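PDB 5YKJ: peroxiredoxin PRX1, mitochondrial from Saccharomyces cerevisiae, which probably reduces hydrogen peroxide and other peroxides in mitochondria as a 1-Cys thiol peroxidase, with its catalytic cysteine regenerated through the glutathione and thioredoxin systems. Local coordinates for residues 97-100 with 104-107; 67-70 with 75-78. All blocks are in the same frame, centred on the assembly; numbering follows the deposited sequence.

Contact 1 (97-100 with 104-107); sequences IGDT and VAFL
Val104 is the first residue of the helix segment to meet Asp99, and it does so with both backbone and side chain. Its N-H runs nearly straight (166°) to the carboxylate, with Val104 N 2.9 Å from Asp99 OD1, arriving on the syn side of that oxygen and somewhat out of the carboxylate plane. The valine turns CG2 beside its own backbone N and anti to the carbonyl carbon, which brings the methyl to the same oxygen: Val104 CG2 lies 3.5 Å from Asp99 OD1. The same methyl is also met, more loosely, by Ile97, the two CG2 atoms standing 4.4 Å apart.

Ala105 takes the second oxygen. Ala105 N is 2.9 Å from Asp99 OD2, again on the syn side but more bent at 152°, and the alanine methyl packs close by, CB to OD2 3.5 Å. Asp99 reaches both amides because its CG is swung anti to the backbone N (chi1 -160°), and the paired bonds fix the rotation of the buried carboxylate. Its negative charge at the start of a helix is likely to be favoured by the helix dipole. An asparagine in its place could offer an acceptor to one amide, while the other would probably face an NH2 group and lose its bond.

The arrangement is a turn between strand 96-98, at the edge of the thioredoxin-fold sheet, and the short helix 103-107, with an aspartate just past the strand's end gripping two first-turn amides.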
ATOM      1  N   ILE A  97       3.353   2.822  13.070  1.00  8.33           N
ATOM      2  CA  ILE A  97       2.626   3.800  13.821  1.00  9.99           C
ATOM      3  C   ILE A  97       2.017   3.230  15.113  1.00  8.59           C
ATOM      4  O   ILE A  97       1.385   2.255  15.091  1.00  9.28           O
ATOM      5  CB  ILE A  97       1.472   4.371  12.952  1.00 10.68           C
ATOM      6  CG1 ILE A  97       2.005   5.075  11.695  1.00  9.97           C
ATOM      7  CG2 ILE A  97       0.529   5.241  13.775  1.00  8.94           C
ATOM      8  CD1 ILE A  97       1.005   5.111  10.546  1.00  9.44           C
ATOM      9  N   GLY A  98       2.249   3.917  16.219  1.00 10.60           N
ATOM     10  CA  GLY A  98       1.671   3.501  17.469  1.00  9.02           C
ATOM     11  C   GLY A  98       0.297   4.124  17.642  1.00 15.43           C
ATOM     12  O   GLY A  98       0.146   5.178  18.123  1.00 26.75           O
ATOM     13  N   ASP A  99      -0.703   3.426  17.194  1.00 16.00           N
ATOM     14  CA  ASP A  99      -2.067   3.881  17.236  1.00 13.72           C
ATOM     15  C   ASP A  99      -2.807   3.282  18.419  1.00 12.32           C
ATOM     16  O   ASP A  99      -3.755   2.606  18.301  1.00 10.61           O
ATOM     17  CB  ASP A  99      -2.731   3.493  15.918  1.00 11.84           C
ATOM     18  CG  ASP A  99      -3.986   4.293  15.624  1.00 12.59           C
ATOM     19  OD1 ASP A  99      -4.056   5.381  16.059  1.00 12.34           O
ATOM     20  OD2 ASP A  99      -4.830   3.774  14.940  1.00 11.86           O
ATOM     21  N   THR A 100      -2.324   3.646  19.586  1.00 15.85           N
ATOM     22  CA  THR A 100      -2.734   3.078  20.813  1.00 14.02           C
ATOM     23  C   THR A 100      -4.246   3.144  21.051  1.00 11.11           C
ATOM     24  O   THR A 100      -4.797   2.260  21.574  1.00 12.91           O
ATOM     25  CB  THR A 100      -2.065   3.888  21.938  1.00 32.09           C
ATOM     26  OG1 THR A 100      -0.666   4.037  21.688  1.00 20.66           O
ATOM     27  CG2 THR A 100      -2.338   3.291  23.242  1.00 25.39           C
ATOM     28  N   VAL A 104      -5.872   6.800  14.361  1.00  8.07           N
ATOM     29  CA  VAL A 104      -5.498   6.763  12.951  1.00 10.91           C
ATOM     30  C   VAL A 104      -6.340   5.729  12.168  1.00  9.29           C
ATOM     31  O   VAL A 104      -6.730   5.950  11.101  1.00  8.92           O
ATOM     32  CB  VAL A 104      -3.977   6.564  12.713  1.00 11.76           C
ATOM     33  CG1 VAL A 104      -3.598   6.528  11.229  1.00 13.25           C
ATOM     34  CG2 VAL A 104      -3.190   7.616  13.450  1.00 12.52           C
ATOM     35  N   ALA A 105      -6.601   4.608  12.812  1.00  8.01           N
ATOM     36  CA  ALA A 105      -7.430   3.591  12.203  1.00 11.96           C
ATOM     37  C   ALA A 105      -8.822   4.131  11.911  1.00 10.68           C
ATOM     38  O   ALA A 105      -9.388   3.849  10.948  1.00  8.12           O
ATOM     39  CB  ALA A 105      -7.541   2.396  13.138  1.00 11.40           C
ATOM     40  N   PHE A 106      -9.322   4.908  12.856  1.00  7.41           N
ATOM     41  CA  PHE A 106     -10.611   5.555  12.759  1.00  7.93           C
ATOM     42  C   PHE A 106     -10.624   6.563  11.610  1.00  9.05           C
ATOM     43  O   PHE A 106     -11.513   6.588  10.830  1.00  7.15           O
ATOM     44  CB  PHE A 106     -10.961   6.218  14.108  1.00  8.16           C
ATOM     45  CG  PHE A 106     -12.284   6.958  14.133  1.00  9.35           C
ATOM     46  CD1 PHE A 106     -13.484   6.322  14.041  1.00 13.99           C
ATOM     47  CD2 PHE A 106     -12.278   8.311  14.285  1.00 11.72           C
ATOM     48  CE1 PHE A 106     -14.638   7.038  14.064  1.00 22.28           C
ATOM     49  CE2 PHE A 106     -13.436   9.010  14.331  1.00 12.66           C
ATOM     50  CZ  PHE A 106     -14.615   8.379  14.216  1.00 15.61           C
ATOM     51  N   LEU A 107      -9.539   7.324  11.529  1.00  6.88           N
ATOM     52  CA  LEU A 107      -9.390   8.306  10.485  1.00  6.63           C
ATOM     53  C   LEU A 107      -9.398   7.650   9.090  1.00  6.30           C
ATOM     54  O   LEU A 107      -9.787   8.229   8.156  1.00  8.33           O
ATOM     55  CB  LEU A 107      -8.108   9.108  10.689  1.00  7.86           C
ATOM     56  CG  LEU A 107      -7.675  10.073   9.615  1.00  7.75           C
ATOM     57  CD1 LEU A 107      -8.625  11.261   9.593  1.00 10.16           C
ATOM     58  CD2 LEU A 107      -6.270  10.542   9.896  1.00  9.83           C
TER

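Contact 2 (67-70 with 75-78); sequences GLSV and SHEK
His76 points its ring from helix 73-87 at Ser69, the last residue of strand 63-69, and so bridges the first two elements of a beta-alpha-beta unit of the thioredoxin fold, completed by strand 96-98. The close part of the contact is confined to this one pair, both members buried. CG of the histidine sits beside the backbone N (chi1 -66°), and the ring is turned so that ND1 stays back on the side of CA while CE1 and NE2 form the leading edge. That edge meets the serine at two places. The Ser69 carbonyl oxygen lies in the ring plane, 3.2 Å from His76 NE2, but the N-H comes in at 130°, making this a weak hydrogen bond; the same NE2 is also hydrogen-bonded to Ile97 O of strand 96-98. Close by, Ser69 CB comes within 3.5 Å of His76 CE1, so the serine's methylene abuts the leading edge that its carbonyl also meets.

Away from this pair the segments part quickly. Leu68 points its side chain away from the helix and rests on Val127, and Val70 also turns from it. On the helix, Glu77 and Lys78 belong to the solvent side: both are exposed and lie well clear of the strand, though Lys78 touches Phe40. The contrast is sharp: a single buried ring bridges backbones whose nearest CA atoms, those of Ser69 and His76, are still 8.0 Å apart.

The stronger polar partner of both the ring and the serine hydroxyl is Asp39, which comes from the loop before Cys44. Its two oxygens are divided between the two residues: Asp39 OD1 is hydrogen-bonded to Ser69 OG, and Asp39 OD2 to His76 ND1.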
ATOM      1  N   GLY A  67       3.749   0.977   8.393  1.00  7.31           N
ATOM      2  CA  GLY A  67       2.893   0.064   9.016  1.00  7.08           C
ATOM      3  C   GLY A  67       1.974   0.681  10.128  1.00  8.58           C
ATOM      4  O   GLY A  67       2.343   1.698  10.643  1.00 10.44           O
ATOM      5  N   LEU A  68       0.733   0.251  10.446  0.60  7.23           N
ATOM      6  CA  LEU A  68      -0.047   0.750  11.491  0.60  8.45           C
ATOM      7  C   LEU A  68      -0.475  -0.494  12.219  0.60 11.37           C
ATOM      8  O   LEU A  68      -0.889  -1.428  11.704  0.60  9.40           O
ATOM      9  CB  LEU A  68      -1.278   1.478  10.917  0.60  8.93           C
ATOM     10  CG  LEU A  68      -2.311   2.014  11.887  0.60 10.38           C
ATOM     11  CD1 LEU A  68      -3.186   3.011  11.187  0.60 27.55           C
ATOM     12  CD2 LEU A  68      -3.200   0.886  12.369  0.60  8.66           C
ATOM     13  N   SER A  69      -0.412  -0.374  13.544  1.00 10.14           N
ATOM     14  CA  SER A  69      -0.853  -1.403  14.454  1.00  7.68           C
ATOM     15  C   SER A  69      -1.422  -0.719  15.713  1.00 10.88           C
ATOM     16  O   SER A  69      -0.862   0.226  16.150  1.00  8.93           O
ATOM     17  CB  SER A  69       0.238  -2.367  14.822  1.00 14.49           C
ATOM     18  OG  SER A  69      -0.278  -3.328  15.640  1.00 12.80           O
ATOM     19  N   VAL A  70      -2.516  -1.248  16.275  1.00 10.98           N
ATOM     20  CA  VAL A  70      -3.105  -0.674  17.426  1.00 11.68           C
ATOM     21  C   VAL A  70      -2.532  -1.013  18.753  1.00 14.62           C
ATOM     22  O   VAL A  70      -3.126  -1.657  19.512  1.00 16.45           O
ATOM     23  CB  VAL A  70      -4.620  -0.949  17.385  1.00 12.74           C
ATOM     24  CG1 VAL A  70      -5.349  -0.196  18.472  1.00 20.24           C
ATOM     25  CG2 VAL A  70      -5.161  -0.621  16.030  1.00 18.75           C
ATOM     26  N   SER A  75       5.518  -1.069  22.517  1.00 13.98           N
ATOM     27  CA  SER A  75       5.185  -2.410  22.116  1.00 12.50           C
ATOM     28  C   SER A  75       5.721  -2.697  20.711  1.00 14.46           C
ATOM     29  O   SER A  75       6.306  -3.696  20.471  1.00 12.79           O
ATOM     30  CB  SER A  75       3.687  -2.635  22.233  1.00 21.21           C
ATOM     31  OG  SER A  75       3.343  -3.830  21.613  1.00 22.86           O
ATOM     32  N   HIS A  76       5.564  -1.742  19.816  1.00 12.27           N
ATOM     33  CA  HIS A  76       6.042  -1.914  18.454  1.00 10.49           C
ATOM     34  C   HIS A  76       7.550  -2.121  18.403  1.00 11.63           C
ATOM     35  O   HIS A  76       8.000  -2.841  17.597  1.00 11.85           O
ATOM     36  CB  HIS A  76       5.695  -0.720  17.570  1.00 10.12           C
ATOM     37  CG  HIS A  76       4.245  -0.536  17.332  1.00  9.98           C
ATOM     38  ND1 HIS A  76       3.300  -1.426  17.746  1.00 12.33           N
ATOM     39  CD2 HIS A  76       3.583   0.456  16.708  1.00  9.67           C
ATOM     40  CE1 HIS A  76       2.111  -0.969  17.403  1.00 11.00           C
ATOM     41  NE2 HIS A  76       2.259   0.158  16.764  1.00 10.26           N
ATOM     42  N   GLU A  77       8.282  -1.430  19.263  1.00 13.61           N
ATOM     43  CA  GLU A  77       9.714  -1.605  19.284  1.00 12.18           C
ATOM     44  C   GLU A  77      10.128  -3.036  19.625  1.00 14.77           C
ATOM     45  O   GLU A  77      10.977  -3.569  18.976  1.00 15.40           O
ATOM     46  CB  GLU A  77      10.342  -0.596  20.237  1.00 19.76           C
ATOM     47  CG  GLU A  77      10.503   0.774  19.603  1.00 25.29           C
ATOM     48  CD  GLU A  77      10.792   1.902  20.576  1.00 39.57           C
ATOM     49  OE1 GLU A  77      10.663   1.734  21.752  1.00 37.31           O
ATOM     50  OE2 GLU A  77      11.056   2.996  20.108  1.00 46.79           O
ATOM     51  N   LYS A  78       9.482  -3.628  20.616  1.00 11.89           N
ATOM     52  CA  LYS A  78       9.738  -5.001  20.977  1.00 12.94           C
ATOM     53  C   LYS A  78       9.351  -5.952  19.840  1.00 12.05           C
ATOM     54  O   LYS A  78      10.019  -6.880  19.564  1.00 11.98           O
ATOM     55  CB  LYS A  78       8.956  -5.417  22.222  1.00 20.86           C
ATOM     56  CG  LYS A  78       9.258  -4.642  23.476  1.00 40.60           C
ATOM     57  CD  LYS A  78       8.291  -4.982  24.634  1.00 40.16           C
ATOM     58  CE  LYS A  78       6.780  -4.842  24.322  1.00 49.86           C
ATOM     59  NZ  LYS A  78       5.855  -4.222  25.355  1.00 52.29           N
TER

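Contact 2 closes before contact 1 opens along the chain, and their centres lie 10 Å apart. Strand 96-98 joins them: Ile97 N is 2.9 Å from Gly67 O, a parallel-sheet bond between neighbouring strands, and Ile97 O stands 2.8 Å from His76 NE2, a hydrogen bond shorter than the weak one the imidazole makes to Ser69 O. One residue on, Gly98 CA passes 3.5 Å from His76 NE2, and Asp99 O packs against Val70 CG1 at 3.2 Å. The active site is reached through contact 2, since Asp39 lies in the PxxxTxxC motif that ends at Cys44, here found as S-hydroxycysteine; contact 1 lies next to it, where edge strand 96-98 leads into helix 103-107.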